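Local atomic coordinates of STING-associated CdnE c-di-GMP synthase (Flavobacteriaceae, PDB entry 6WT8), a protein that synthesises the cyclic dinucleotide c-di-GMP, probably from GTP, as a CD-NTase of bacterial CBASS defence whose product probably signals to an associated STING receptor. Residues A[62-65]-A[66-69]; A[136-139]-A[140-143]; A[286-290]-A[291-295]; A[343-346]-A[347-350]. One frame throughout, in Å; residues are numbered along the deposited sequence. Where two conformers were deposited one is given.

Interaction 1. Residues A[62-65]-A[66-69]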
ATOM      1  N   TYR A  62      16.376   3.662  -5.050  1.00 19.00           N
ATOM      2  CA  TYR A  62      15.732   2.407  -5.425  1.00 19.54           C
ATOM      3  C   TYR A  62      14.316   2.665  -5.895  1.00 20.20           C
ATOM      4  O   TYR A  62      13.854   2.133  -6.922  1.00 18.30           O
ATOM      5  CB  TYR A  62      15.720   1.457  -4.215  1.00 16.29           C
ATOM      6  CG  TYR A  62      17.106   1.058  -3.765  1.00 17.81           C
ATOM      7  CD1 TYR A  62      17.877   0.190  -4.507  1.00 19.62           C
ATOM      8  CD2 TYR A  62      17.633   1.562  -2.594  1.00 19.93           C
ATOM      9  CE1 TYR A  62      19.177  -0.152  -4.093  1.00 23.34           C
ATOM     10  CE2 TYR A  62      18.903   1.199  -2.157  1.00 21.99           C
ATOM     11  CZ  TYR A  62      19.671   0.354  -2.893  1.00 24.78           C
ATOM     12  OH  TYR A  62      20.957   0.062  -2.402  1.00 26.97           O
ATOM     13  N   THR A  63      13.624   3.505  -5.151  1.00 15.54           N
ATOM     14  CA  THR A  63      12.248   3.865  -5.464  1.00 16.76           C
ATOM     15  C   THR A  63      12.168   4.600  -6.789  1.00 17.13           C
ATOM     16  O   THR A  63      11.284   4.338  -7.614  1.00 17.28           O
ATOM     17  CB  THR A  63      11.746   4.710  -4.315  1.00 17.68           C
ATOM     18  OG1 THR A  63      11.840   3.894  -3.125  1.00 18.12           O
ATOM     19  CG2 THR A  63      10.307   5.167  -4.503  1.00 20.12           C
HETATM   20  N   MSE A  64      13.071   5.545  -7.002  1.00 18.76           N
HETATM   21  CA  MSE A  64      13.088   6.274  -8.250  0.60 19.55           C
HETATM   22  C   MSE A  64      13.408   5.356  -9.410  1.00 19.50           C
HETATM   23  O   MSE A  64      12.726   5.421 -10.467  1.00 18.86           O
HETATM   24  CB  MSE A  64      14.120   7.405  -8.199  0.60 21.33           C
HETATM   25  CG  MSE A  64      14.129   8.227  -9.497  0.60 25.24           C
HETATM   26 SE   MSE A  64      12.444   9.196  -9.794  0.60 46.43          SE
HETATM   27  CE  MSE A  64      11.320   8.046 -10.871  0.60 48.75           C
ATOM     28  N   ASN A  65      14.390   4.470  -9.228  1.00 17.75           N
ATOM     29  CA  ASN A  65      14.733   3.536 -10.299  1.00 18.43           C
ATOM     30  C   ASN A  65      13.539   2.663 -10.663  1.00 18.45           C
ATOM     31  O   ASN A  65      13.305   2.391 -11.845  1.00 18.04           O
ATOM     32  CB  ASN A  65      15.922   2.663  -9.904  1.00 19.89           C
ATOM     33  CG  ASN A  65      17.225   3.392 -10.073  1.00 29.12           C
ATOM     34  OD1 ASN A  65      17.305   4.355 -10.838  1.00 29.67           O
ATOM     35  ND2 ASN A  65      18.243   2.938  -9.383  1.00 30.99           N
ATOM     36  N   SER A  66      12.758   2.227  -9.666  1.00 16.14           N
ATOM     37  CA  SER A  66      11.576   1.410  -9.938  1.00 15.21           C
ATOM     38  C   SER A  66      10.589   2.164 -10.809  1.00 18.33           C
ATOM     39  O   SER A  66      10.068   1.617 -11.792  1.00 16.31           O
ATOM     40  CB  SER A  66      10.917   1.006  -8.620  1.00 15.39           C
ATOM     41  OG  SER A  66       9.827   0.114  -8.904  1.00 15.77           O
ATOM     42  N   LYS A  67      10.343   3.418 -10.494  1.00 15.34           N
ATOM     43  CA  LYS A  67       9.346   4.176 -11.233  1.00 14.26           C
ATOM     44  C   LYS A  67       9.830   4.504 -12.637  1.00 16.55           C
ATOM     45  O   LYS A  67       9.036   4.501 -13.601  1.00 15.93           O
ATOM     46  CB  LYS A  67       9.002   5.472 -10.466  1.00 16.03           C
ATOM     47  CG  LYS A  67       8.261   5.243  -9.117  1.00 17.83           C
ATOM     48  CD  LYS A  67       8.105   6.563  -8.354  1.00 18.80           C
ATOM     49  CE  LYS A  67       7.489   6.288  -6.988  1.00 20.13           C
ATOM     50  NZ  LYS A  67       7.456   7.637  -6.261  1.00 22.68           N
ATOM     51  N   VAL A  68      11.130   4.795 -12.786  1.00 16.50           N
ATOM     52  CA  VAL A  68      11.695   5.041 -14.118  1.00 16.98           C
ATOM     53  C   VAL A  68      11.607   3.790 -14.971  1.00 20.21           C
ATOM     54  O   VAL A  68      11.200   3.850 -16.151  1.00 17.91           O
ATOM     55  CB  VAL A  68      13.155   5.504 -14.007  1.00 19.13           C
ATOM     56  CG1 VAL A  68      13.834   5.520 -15.427  1.00 24.04           C
ATOM     57  CG2 VAL A  68      13.228   6.877 -13.386  1.00 17.77           C
ATOM     58  N   ALA A  69      11.951   2.628 -14.389  1.00 17.69           N
ATOM     59  CA  ALA A  69      11.850   1.378 -15.139  1.00 16.12           C
ATOM     60  C   ALA A  69      10.416   1.142 -15.607  1.00 17.30           C
ATOM     61  O   ALA A  69      10.174   0.769 -16.756  1.00 16.69           O
ATOM     62  CB  ALA A  69      12.339   0.182 -14.312  1.00 18.15           C
TER

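Interaction 2. Residues A[136-139]-A[140-143]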
ATOM      1  N   GLU A 136     -23.895  14.994  -6.007  1.00 24.77           N
ATOM      2  CA  GLU A 136     -23.867  13.539  -6.162  1.00 22.43           C
ATOM      3  C   GLU A 136     -24.966  13.093  -7.112  1.00 23.67           C
ATOM      4  O   GLU A 136     -24.771  12.165  -7.916  1.00 23.92           O
ATOM      5  CB  GLU A 136     -24.059  12.856  -4.813  1.00 23.77           C
ATOM      6  CG  GLU A 136     -22.931  13.051  -3.823  1.00 24.04           C
ATOM      7  CD  GLU A 136     -23.272  12.477  -2.443  1.00 29.14           C
ATOM      8  OE1 GLU A 136     -24.454  12.525  -1.985  1.00 29.46           O
ATOM      9  OE2 GLU A 136     -22.354  12.037  -1.755  1.00 32.43           O
ATOM     10  N   ILE A 137     -26.134  13.728  -7.011  1.00 22.70           N
ATOM     11  CA  ILE A 137     -27.206  13.400  -7.946  1.00 25.93           C
ATOM     12  C   ILE A 137     -26.777  13.671  -9.377  1.00 24.00           C
ATOM     13  O   ILE A 137     -26.946  12.836 -10.271  1.00 24.55           O
ATOM     14  CB  ILE A 137     -28.476  14.190  -7.611  1.00 28.46           C
ATOM     15  CG1 ILE A 137     -28.944  13.877  -6.175  1.00 26.76           C
ATOM     16  CG2 ILE A 137     -29.523  13.896  -8.672  1.00 29.65           C
ATOM     17  CD1 ILE A 137     -30.054  14.802  -5.642  1.00 27.19           C
ATOM     18  N   LEU A 138     -26.162  14.829  -9.609  1.00 27.57           N
ATOM     19  CA  LEU A 138     -25.764  15.163 -10.974  1.00 25.96           C
ATOM     20  C   LEU A 138     -24.706  14.196 -11.503  1.00 25.81           C
ATOM     21  O   LEU A 138     -24.755  13.780 -12.671  1.00 27.77           O
ATOM     22  CB  LEU A 138     -25.260  16.598 -11.007  1.00 29.61           C
ATOM     23  CG  LEU A 138     -26.452  17.541 -10.765  1.00 44.54           C
ATOM     24  CD1 LEU A 138     -26.027  19.000 -10.624  1.00 48.50           C
ATOM     25  CD2 LEU A 138     -27.554  17.378 -11.829  1.00 44.93           C
ATOM     26  N   ASN A 139     -23.743  13.819 -10.654  1.00 25.06           N
ATOM     27  CA  ASN A 139     -22.712  12.881 -11.069  1.00 23.66           C
ATOM     28  C   ASN A 139     -23.314  11.528 -11.412  1.00 24.75           C
ATOM     29  O   ASN A 139     -22.997  10.930 -12.450  1.00 23.40           O
ATOM     30  CB  ASN A 139     -21.662  12.745  -9.966  1.00 23.45           C
ATOM     31  CG  ASN A 139     -20.763  13.928  -9.891  1.00 29.72           C
ATOM     32  OD1 ASN A 139     -20.667  14.688 -10.849  1.00 30.64           O
ATOM     33  ND2 ASN A 139     -20.104  14.116  -8.754  1.00 24.81           N
ATOM     34  N   LEU A 140     -24.190  11.027 -10.544  1.00 22.89           N
ATOM     35  CA  LEU A 140     -24.810   9.731 -10.796  1.00 21.86           C
ATOM     36  C   LEU A 140     -25.625   9.756 -12.067  1.00 27.45           C
ATOM     37  O   LEU A 140     -25.594   8.802 -12.857  1.00 25.87           O
ATOM     38  CB  LEU A 140     -25.713   9.354  -9.616  1.00 21.99           C
ATOM     39  CG  LEU A 140     -24.978   8.915  -8.355  1.00 20.16           C
ATOM     40  CD1 LEU A 140     -25.975   8.865  -7.190  1.00 23.03           C
ATOM     41  CD2 LEU A 140     -24.311   7.563  -8.468  1.00 22.25           C
ATOM     42  N   LYS A 141     -26.366  10.841 -12.271  1.00 25.38           N
ATOM     43  CA  LYS A 141     -27.236  10.947 -13.439  1.00 22.76           C
ATOM     44  C   LYS A 141     -26.410  10.886 -14.713  1.00 28.62           C
ATOM     45  O   LYS A 141     -26.800  10.220 -15.689  1.00 32.97           O
ATOM     46  CB  LYS A 141     -28.057  12.244 -13.358  1.00 30.96           C
ATOM     47  CG  LYS A 141     -29.133  12.359 -14.418  1.00 45.72           C
ATOM     48  CD  LYS A 141     -30.004  13.603 -14.203  1.00 57.47           C
ATOM     49  CE  LYS A 141     -29.243  14.885 -14.520  1.00 62.26           C
ATOM     50  NZ  LYS A 141     -30.056  16.102 -14.255  1.00 63.60           N
ATOM     51  N   LYS A 142     -25.238  11.529 -14.710  1.00 27.17           N
ATOM     52  CA  LYS A 142     -24.417  11.502 -15.923  1.00 29.70           C
ATOM     53  C   LYS A 142     -23.896  10.102 -16.206  1.00 30.54           C
ATOM     54  O   LYS A 142     -23.806   9.696 -17.368  1.00 30.96           O
ATOM     55  CB  LYS A 142     -23.264  12.496 -15.823  1.00 36.23           C
ATOM     56  CG  LYS A 142     -23.681  13.937 -15.895  1.00 49.59           C
ATOM     57  CD  LYS A 142     -22.467  14.872 -15.777  1.00 62.77           C
ATOM     58  CE  LYS A 142     -22.889  16.349 -15.781  1.00 67.67           C
ATOM     59  NZ  LYS A 142     -21.918  17.246 -16.495  1.00 68.11           N
ATOM     60  N   HIS A 143     -23.531   9.339 -15.163  1.00 24.92           N
ATOM     61  CA  HIS A 143     -23.114   7.956 -15.389  1.00 28.27           C
ATOM     62  C   HIS A 143     -24.241   7.127 -15.965  1.00 31.19           C
ATOM     63  O   HIS A 143     -24.026   6.333 -16.895  1.00 31.77           O
ATOM     64  CB  HIS A 143     -22.599   7.327 -14.089  1.00 23.63           C
ATOM     65  CG  HIS A 143     -21.222   7.767 -13.746  1.00 22.44           C
ATOM     66  ND1 HIS A 143     -20.099   7.261 -14.379  1.00 24.46           N
ATOM     67  CD2 HIS A 143     -20.776   8.682 -12.856  1.00 20.94           C
ATOM     68  CE1 HIS A 143     -19.025   7.853 -13.893  1.00 23.28           C
ATOM     69  NE2 HIS A 143     -19.413   8.741 -12.988  1.00 22.40           N
TER

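Interaction 3. Residues A[286-290]-A[291-295]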
ATOM      1  N   TYR A 286      -3.541   3.571   9.955  1.00 13.91           N
ATOM      2  CA  TYR A 286      -4.429   4.575   9.391  1.00 14.81           C
ATOM      3  C   TYR A 286      -5.594   4.837  10.330  1.00 16.92           C
ATOM      4  O   TYR A 286      -6.190   5.929  10.308  1.00 18.43           O
ATOM      5  CB  TYR A 286      -4.903   4.053   8.016  1.00 15.08           C
ATOM      6  CG  TYR A 286      -5.796   4.986   7.244  1.00 14.33           C
ATOM      7  CD1 TYR A 286      -5.280   5.951   6.442  1.00 12.46           C
ATOM      8  CD2 TYR A 286      -7.172   4.856   7.327  1.00 16.02           C
ATOM      9  CE1 TYR A 286      -6.128   6.789   5.725  1.00 14.10           C
ATOM     10  CE2 TYR A 286      -8.036   5.695   6.610  1.00 16.93           C
ATOM     11  CZ  TYR A 286      -7.480   6.672   5.821  1.00 15.51           C
ATOM     12  OH  TYR A 286      -8.298   7.514   5.104  1.00 19.68           O
ATOM     13  N   ASN A 287      -5.984   3.828  11.122  1.00 14.82           N
ATOM     14  CA  ASN A 287      -7.153   4.004  11.960  1.00 16.39           C
ATOM     15  C   ASN A 287      -6.839   4.825  13.228  1.00 15.15           C
ATOM     16  O   ASN A 287      -7.775   5.263  13.914  1.00 17.37           O
ATOM     17  CB  ASN A 287      -7.712   2.606  12.263  1.00 18.31           C
ATOM     18  CG  ASN A 287      -8.889   2.624  13.210  1.00 18.30           C
ATOM     19  OD1 ASN A 287      -8.779   2.127  14.332  1.00 23.31           O
ATOM     20  ND2 ASN A 287      -9.950   3.213  12.790  1.00 20.50           N
ATOM     21  N   ILE A 288      -5.556   5.049  13.554  1.00 15.08           N
ATOM     22  CA  ILE A 288      -5.220   5.813  14.751  1.00 17.34           C
ATOM     23  C   ILE A 288      -5.630   7.272  14.544  1.00 17.58           C
ATOM     24  O   ILE A 288      -5.411   7.856  13.477  1.00 17.23           O
ATOM     25  CB  ILE A 288      -3.711   5.669  15.072  1.00 14.88           C
ATOM     26  CG1 ILE A 288      -3.386   4.201  15.397  1.00 18.43           C
ATOM     27  CG2 ILE A 288      -3.298   6.522  16.288  1.00 17.01           C
ATOM     28  CD1 ILE A 288      -1.902   3.862  15.586  1.00 17.78           C
ATOM     29  N   ASP A 289      -6.211   7.881  15.582  1.00 18.21           N
ATOM     30  CA  ASP A 289      -6.682   9.262  15.500  1.00 18.53           C
ATOM     31  C   ASP A 289      -5.473  10.171  15.380  1.00 18.14           C
ATOM     32  O   ASP A 289      -4.610  10.135  16.260  1.00 18.98           O
ATOM     33  CB  ASP A 289      -7.485   9.583  16.770  1.00 19.58           C
ATOM     34  CG  ASP A 289      -7.973  11.052  16.852  1.00 36.54           C
ATOM     35  OD1 ASP A 289      -7.633  11.956  16.028  1.00 39.51           O
ATOM     36  OD2 ASP A 289      -8.737  11.307  17.817  1.00 44.01           O
ATOM     37  N   VAL A 290      -5.400  10.989  14.306  1.00 17.64           N
ATOM     38  CA  VAL A 290      -4.187  11.782  14.102  1.00 17.61           C
ATOM     39  C   VAL A 290      -3.917  12.723  15.258  1.00 15.60           C
ATOM     40  O   VAL A 290      -2.756  13.066  15.511  1.00 19.11           O
ATOM     41  CB  VAL A 290      -4.190  12.610  12.805  1.00 20.32           C
ATOM     42  CG1 VAL A 290      -4.035  11.712  11.599  1.00 25.33           C
ATOM     43  CG2 VAL A 290      -5.418  13.575  12.739  1.00 23.22           C
ATOM     44  N   LYS A 291      -4.961  13.201  15.951  1.00 18.08           N
ATOM     45  CA  LYS A 291      -4.696  14.158  17.026  1.00 21.16           C
ATOM     46  C   LYS A 291      -3.880  13.533  18.150  1.00 19.20           C
ATOM     47  O   LYS A 291      -3.262  14.262  18.941  1.00 25.71           O
ATOM     48  CB  LYS A 291      -5.997  14.744  17.582  1.00 28.11           C
ATOM     49  CG  LYS A 291      -6.718  15.531  16.524  1.00 27.52           C
ATOM     50  CD  LYS A 291      -7.606  16.621  17.118  1.00 48.04           C
ATOM     51  CE  LYS A 291      -7.776  17.723  16.099  1.00 57.91           C
ATOM     52  NZ  LYS A 291      -8.368  17.155  14.852  1.00 59.86           N
ATOM     53  N   LYS A 292      -3.877  12.208  18.252  1.00 17.98           N
ATOM     54  CA  LYS A 292      -3.126  11.567  19.317  1.00 18.70           C
ATOM     55  C   LYS A 292      -1.644  11.546  19.053  1.00 20.16           C
ATOM     56  O   LYS A 292      -0.892  11.400  20.007  1.00 22.51           O
ATOM     57  CB  LYS A 292      -3.609  10.142  19.532  1.00 19.76           C
ATOM     58  CG  LYS A 292      -5.069  10.151  20.001  1.00 22.51           C
ATOM     59  CD  LYS A 292      -5.569   8.739  20.173  1.00 30.24           C
ATOM     60  CE  LYS A 292      -7.065   8.754  20.591  1.00 33.67           C
ATOM     61  NZ  LYS A 292      -7.712   7.419  20.562  1.00 35.04           N
ATOM     62  N   TYR A 293      -1.210  11.756  17.802  1.00 16.03           N
ATOM     63  CA  TYR A 293       0.201  11.587  17.533  1.00 16.55           C
ATOM     64  C   TYR A 293       0.831  12.604  16.575  1.00 15.63           C
ATOM     65  O   TYR A 293       2.061  12.562  16.407  1.00 15.18           O
ATOM     66  CB  TYR A 293       0.456  10.163  17.004  1.00 16.20           C
ATOM     67  CG  TYR A 293      -0.050   9.855  15.610  1.00 14.31           C
ATOM     68  CD1 TYR A 293      -1.352   9.390  15.397  1.00 15.38           C
ATOM     69  CD2 TYR A 293       0.771  10.094  14.511  1.00 14.07           C
ATOM     70  CE1 TYR A 293      -1.786   9.090  14.091  1.00 16.58           C
ATOM     71  CE2 TYR A 293       0.386   9.775  13.257  1.00 16.64           C
ATOM     72  CZ  TYR A 293      -0.900   9.309  13.056  1.00 15.74           C
ATOM     73  OH  TYR A 293      -1.311   9.041  11.751  1.00 16.97           O
ATOM     74  N   GLU A 294       0.058  13.496  15.934  1.00 17.11           N
ATOM     75  CA  GLU A 294       0.652  14.346  14.913  1.00 18.20           C
ATOM     76  C   GLU A 294       1.715  15.302  15.448  1.00 15.43           C
ATOM     77  O   GLU A 294       2.521  15.803  14.646  1.00 15.64           O
ATOM     78  CB  GLU A 294      -0.424  15.137  14.196  1.00 16.11           C
ATOM     79  CG  GLU A 294      -1.103  16.197  15.069  1.00 18.60           C
ATOM     80  CD  GLU A 294      -2.189  16.877  14.262  1.00 25.67           C
ATOM     81  OE1 GLU A 294      -3.161  16.173  13.939  1.00 25.60           O
ATOM     82  OE2 GLU A 294      -2.033  18.058  13.889  1.00 24.50           O
ATOM     83  N   ASP A 295       1.772  15.553  16.760  1.00 14.39           N
ATOM     84  CA  ASP A 295       2.797  16.455  17.293  1.00 14.84           C
ATOM     85  C   ASP A 295       3.783  15.721  18.180  1.00 14.96           C
ATOM     86  O   ASP A 295       4.587  16.360  18.873  1.00 19.11           O
ATOM     87  CB  ASP A 295       2.147  17.613  18.055  1.00 16.14           C
ATOM     88  CG  ASP A 295       1.422  18.561  17.127  1.00 22.11           C
ATOM     89  OD1 ASP A 295       1.961  18.861  16.039  1.00 19.69           O
ATOM     90  OD2 ASP A 295       0.343  19.063  17.526  1.00 29.52           O
TER
HETATM   91  O   HOH W   1      -3.506   7.538  11.550  1.00 17.36           O
HETATM   92  O   HOH W   2      -6.790   6.327  18.016  1.00 22.93           O

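Interaction 4. Residues A[343-346]-A[347-350]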
ATOM      1  N   ILE A 343      -0.455  -9.970  16.261  1.00 14.40           N
ATOM      2  CA  ILE A 343      -0.518  -8.672  16.953  1.00 13.12           C
ATOM      3  C   ILE A 343       0.116  -8.800  18.334  1.00 14.87           C
ATOM      4  O   ILE A 343       0.836  -7.901  18.783  1.00 14.50           O
ATOM      5  CB  ILE A 343      -1.976  -8.174  17.058  1.00 13.80           C
ATOM      6  CG1 ILE A 343      -2.593  -8.045  15.658  1.00 17.74           C
ATOM      7  CG2 ILE A 343      -2.083  -6.840  17.849  1.00 16.16           C
ATOM      8  CD1 ILE A 343      -1.868  -7.053  14.776  1.00 18.65           C
ATOM      9  N   GLU A 344      -0.181  -9.902  19.065  1.00 13.70           N
ATOM     10  CA  GLU A 344       0.433 -10.090  20.390  1.00 12.94           C
ATOM     11  C   GLU A 344       1.971 -10.163  20.302  1.00 13.38           C
ATOM     12  O   GLU A 344       2.671  -9.566  21.132  1.00 15.98           O
ATOM     13  CB  GLU A 344      -0.109 -11.353  21.070  1.00 14.20           C
ATOM     14  CG  GLU A 344      -1.561 -11.229  21.467  1.00 19.26           C
ATOM     15  CD  GLU A 344      -2.213 -12.546  21.902  1.00 32.56           C
ATOM     16  OE1 GLU A 344      -1.489 -13.518  22.239  1.00 35.37           O
ATOM     17  OE2 GLU A 344      -3.460 -12.605  21.880  1.00 38.42           O
ATOM     18  N   PHE A 345       2.534 -10.904  19.338  1.00 14.23           N
ATOM     19  CA  PHE A 345       3.995 -10.917  19.211  1.00 12.65           C
ATOM     20  C   PHE A 345       4.524  -9.545  18.851  1.00 13.96           C
ATOM     21  O   PHE A 345       5.594  -9.131  19.352  1.00 16.36           O
ATOM     22  CB  PHE A 345       4.408 -11.971  18.161  1.00 14.86           C
ATOM     23  CG  PHE A 345       4.377 -13.384  18.683  1.00 13.94           C
ATOM     24  CD1 PHE A 345       5.051 -13.709  19.855  1.00 14.87           C
ATOM     25  CD2 PHE A 345       3.688 -14.374  17.994  1.00 17.73           C
ATOM     26  CE1 PHE A 345       5.062 -15.047  20.289  1.00 18.34           C
ATOM     27  CE2 PHE A 345       3.713 -15.703  18.447  1.00 16.36           C
ATOM     28  CZ  PHE A 345       4.362 -16.012  19.602  1.00 18.08           C
ATOM     29  N   LEU A 346       3.818  -8.809  17.994  1.00 13.17           N
ATOM     30  CA  LEU A 346       4.282  -7.444  17.682  1.00 13.48           C
ATOM     31  C   LEU A 346       4.242  -6.562  18.920  1.00 15.02           C
ATOM     32  O   LEU A 346       5.165  -5.772  19.149  1.00 15.08           O
ATOM     33  CB  LEU A 346       3.398  -6.809  16.604  1.00 13.66           C
ATOM     34  CG  LEU A 346       3.535  -7.385  15.217  1.00 14.39           C
ATOM     35  CD1 LEU A 346       2.537  -6.642  14.315  1.00 20.31           C
ATOM     36  CD2 LEU A 346       4.947  -7.207  14.649  1.00 17.69           C
ATOM     37  N   SER A 347       3.183  -6.662  19.726  1.00 13.82           N
ATOM     38  CA  SER A 347       3.109  -5.827  20.916  1.00 14.38           C
ATOM     39  C   SER A 347       4.214  -6.185  21.901  1.00 16.02           C
ATOM     40  O   SER A 347       4.764  -5.280  22.559  1.00 17.35           O
ATOM     41  CB  SER A 347       1.722  -5.951  21.523  1.00 18.98           C
ATOM     42  OG  SER A 347       1.598  -7.180  22.182  1.00 23.47           O
ATOM     43  N   GLN A 348       4.598  -7.460  21.984  1.00 15.72           N
ATOM     44  CA  GLN A 348       5.717  -7.830  22.842  1.00 16.11           C
ATOM     45  C   GLN A 348       7.032  -7.213  22.366  1.00 17.53           C
ATOM     46  O   GLN A 348       7.847  -6.762  23.191  1.00 18.39           O
ATOM     47  CB  GLN A 348       5.810  -9.359  22.881  1.00 18.19           C
ATOM     48  CG  GLN A 348       4.649 -10.005  23.660  1.00 30.80           C
ATOM     49  CD  GLN A 348       4.581 -11.573  23.541  1.00 50.27           C
ATOM     50  OE1 GLN A 348       3.576 -12.203  23.925  1.00 56.93           O
ATOM     51  NE2 GLN A 348       5.644 -12.183  23.018  1.00 46.24           N
ATOM     52  N   GLU A 349       7.247  -7.127  21.044  1.00 14.03           N
ATOM     53  CA  GLU A 349       8.447  -6.465  20.556  1.00 15.96           C
ATOM     54  C   GLU A 349       8.414  -4.997  20.917  1.00 16.15           C
ATOM     55  O   GLU A 349       9.431  -4.449  21.355  1.00 15.57           O
ATOM     56  CB  GLU A 349       8.588  -6.578  19.022  1.00 14.40           C
ATOM     57  CG  GLU A 349       8.709  -8.027  18.506  1.00 17.39           C
ATOM     58  CD  GLU A 349      10.003  -8.688  18.931  1.00 29.61           C
ATOM     59  OE1 GLU A 349      10.920  -7.978  19.416  1.00 26.99           O
ATOM     60  OE2 GLU A 349      10.081  -9.934  18.867  1.00 30.09           O
ATOM     61  N   LEU A 350       7.268  -4.323  20.723  1.00 15.09           N
ATOM     62  CA  LEU A 350       7.209  -2.898  21.097  1.00 13.75           C
ATOM     63  C   LEU A 350       7.420  -2.711  22.597  1.00 14.68           C
ATOM     64  O   LEU A 350       8.061  -1.734  23.012  1.00 17.76           O
ATOM     65  CB  LEU A 350       5.859  -2.280  20.692  1.00 13.85           C
ATOM     66  CG  LEU A 350       5.588  -2.317  19.207  1.00 17.83           C
ATOM     67  CD1 LEU A 350       4.142  -1.935  18.954  1.00 21.80           C
ATOM     68  CD2 LEU A 350       6.479  -1.300  18.543  1.00 22.71           C
TER
HETATM   69  O   HOH W   3       7.615 -11.064  20.078  1.00 21.03           O

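Interaction 1. Residues A[62-65]-A[66-69]
The amide N of Val68 donates to Met64 O over 2.9 Å with an N-H...O angle of 165°, and Ala69 N donates to Asn65 O, also at 2.9 Å. Both belong to the alpha-helical ladder of helix 60-81, which packs on Arg193 of strand 192-204 in the sheet of the nucleotidyltransferase core; Ser66 N to Tyr62 O and Lys67 N to Thr63 O complete this turn, the latter stretched to 3.2 Å. One face of the helix turns to the protein and takes small or hydroxyl residues. Ser66 OG, held by Asp104 OD1 and Val105 N, ties the helix to the chain just before strand 106-112, and Thr63 OG1 hydrogen-bonds His98 NE2. Short side chains suit this face because their hydroxyls reach neighbouring loops without pushing the helix off. Beta-branched Thr63 puts its methyl CG2 anti to the backbone N, the branch that Lys67 runs beside. Lys67, extended beyond CG, lies alongside Thr63, pointing the same way. Selenomethionine Met64 has two conformers, and the close approach of its CE to Val68 is doubtful. Lys67 CG rests 3.5 Å from Thr63 O, while its CE lies 3.9 Å from Thr63 CG2.

Interaction 2. Residues A[136-139]-A[140-143]
Lys141 lies alongside Leu138, three residues back, and its chain can be followed outward. CB sits 3.3 Å from Ile137 O, the same oxygen to which Lys141 N donates over 2.9 Å, and lies farther from Leu138 O. With CG anti to the backbone N (chi1 -172°) the chain leaves the helix, and a bend at chi3 (71°) turns its end toward Leu138 CD2. CE then comes 4.0 Å from Leu138 CD2, and at the tip NZ lies 3.7 Å from that same methyl. A long amphipathic lysine suits such an exposed place, since its methylenes can lie along an apolar neighbour while the ammonium stays near solvent. This surface turn belongs to helix 134-146, whose other side leans on helices 119-126 and 206-211. There Leu140 is the buried apolar residue, set among Leu122, Ala125, Leu126 and Met209. Two polar groups beside it have partners outside the helix: Asn139 ND2 donates to Lys210 O, and His143 NE2 bonds Asn212 OD1, fastening it to the last turn of helix 206-211 and the residue after it. Asn139 O receives His143 N at 3.2 Å, and the imidazole of the same histidine approaches it obliquely, CD2 lying 3.2 Å from Asn139 O.

Interaction 3. Residues A[286-290]-A[291-295]
Asp289 and Lys291 are joined by a side-chain to backbone hydrogen bond, Lys291 N donating to Asp289 OD1 over 2.9 Å, which makes an Asx turn. The oxygen is met from above the carboxylate plane, 53° out of it. Backbone bonds continue the bend just after helix 278-287. Lys292 N reaches Asp289 O at 3.0 Å in a type I beta turn. Val290 O, which sits over one face of the Tyr293 ring, is gripped twice, by Glu294 N at 2.9 Å almost in line with the carbonyl and by Tyr293 N at 3.1 Å from well above its plane.

Apolar contact centres on Tyr293. Its CG occupies the crowded position between the backbone N and the carbonyl carbon (chi1 71°), which folds the ring back over the preceding residues. Ile288 CG2 lies 3.6 Å from Tyr293 CD1, the two side chains crossing at about a right angle, and Val290 CG1 also touches the ring (Tyr293 CZ 4.2 Å). Leu253, Met256 and Leu301 also touch this buried ring, so a large aromatic suits the spot.

Two waters bridge the segments. Water 1 hydrogen-bonds both Ile288 O and Tyr293 OH, each at 2.7 Å, in the ring plane at its edge. Water 2 accepts from Asp289 N and Lys292 NZ. Lys291 and Lys292 make no salt bridge with Asp289, so backbone, carboxylate and water bonds mainly fix the turn, the lysine charges probably adding only diffuse attraction.

Interaction 4. Residues A[343-346]-A[347-350]
Residues 343-346 and 347-350 are successive turns of one regular alpha helix, 336-360, with each amide of the second donating to the carbonyl four residues back. Ser347 N to Ile343 O is the shortest of these backbone bonds, at 2.8 Å, and Leu350 N to Leu346 O is the straightest, at 166°.

The side chain of Ser347 adds a bond to this ladder. Its OG lies between the backbone N and the carbonyl carbon (chi1 75°), which turns the hydroxyl back along the helix to donate to Glu344 O over 2.8 Å. Gln348 N reaches the same oxygen at 3.0 Å, and the two donors come from the same face of the carbonyl plane. Serine is small enough for this buried position and provides its own means of satisfying the hydroxyl within the helix.

On another side Phe345 and Gln348 lie alongside, pointing the same way. Gln348 NE2 approaches Phe345 CD1 obliquely at 3.6 Å, while the amide and ring planes stand nearly perpendicular, 82° apart. The ring also stacks with His269. Water 3 donates to both Phe345 O, at 2.9 Å, and Glu349 OE2, at 3.0 Å, bridging successive turns; Glu349 OE1 forms a salt bridge with Lys3, tying the N-terminal chain to this helix. Branched apolar residues occupy the inner side: Leu346 and Leu350 both touch Leu309, and Leu346 also meets Ile263.

Phe345 O thus accepts from Glu349 N and from a water that Glu349 itself holds, while the salt bridge to Lys3 would probably favour the charged form of that carboxylate.

Interactions 1, 2 and 4 are successive turns of three different helices, whereas interaction 3 is the bend between helices 278-287 and 300-314. Interaction 2 is the surface contact, its two lysines exposed; the other three are partly buried. Interactions 3 and 4 are nearest neighbours, their closest atoms about 9 Å apart, and share supports: both pack on helices 253-266 and 300-314. Interactions 2 and 4 lie on opposite sides of the chain's centre, about 47 Å between centres. Interaction 1 uses hydroxyls to bond neighbouring loops, interaction 4 turns one back onto its own helix, and interaction 3 relies on a carboxylate and bridging waters where the chain leaves regular helix.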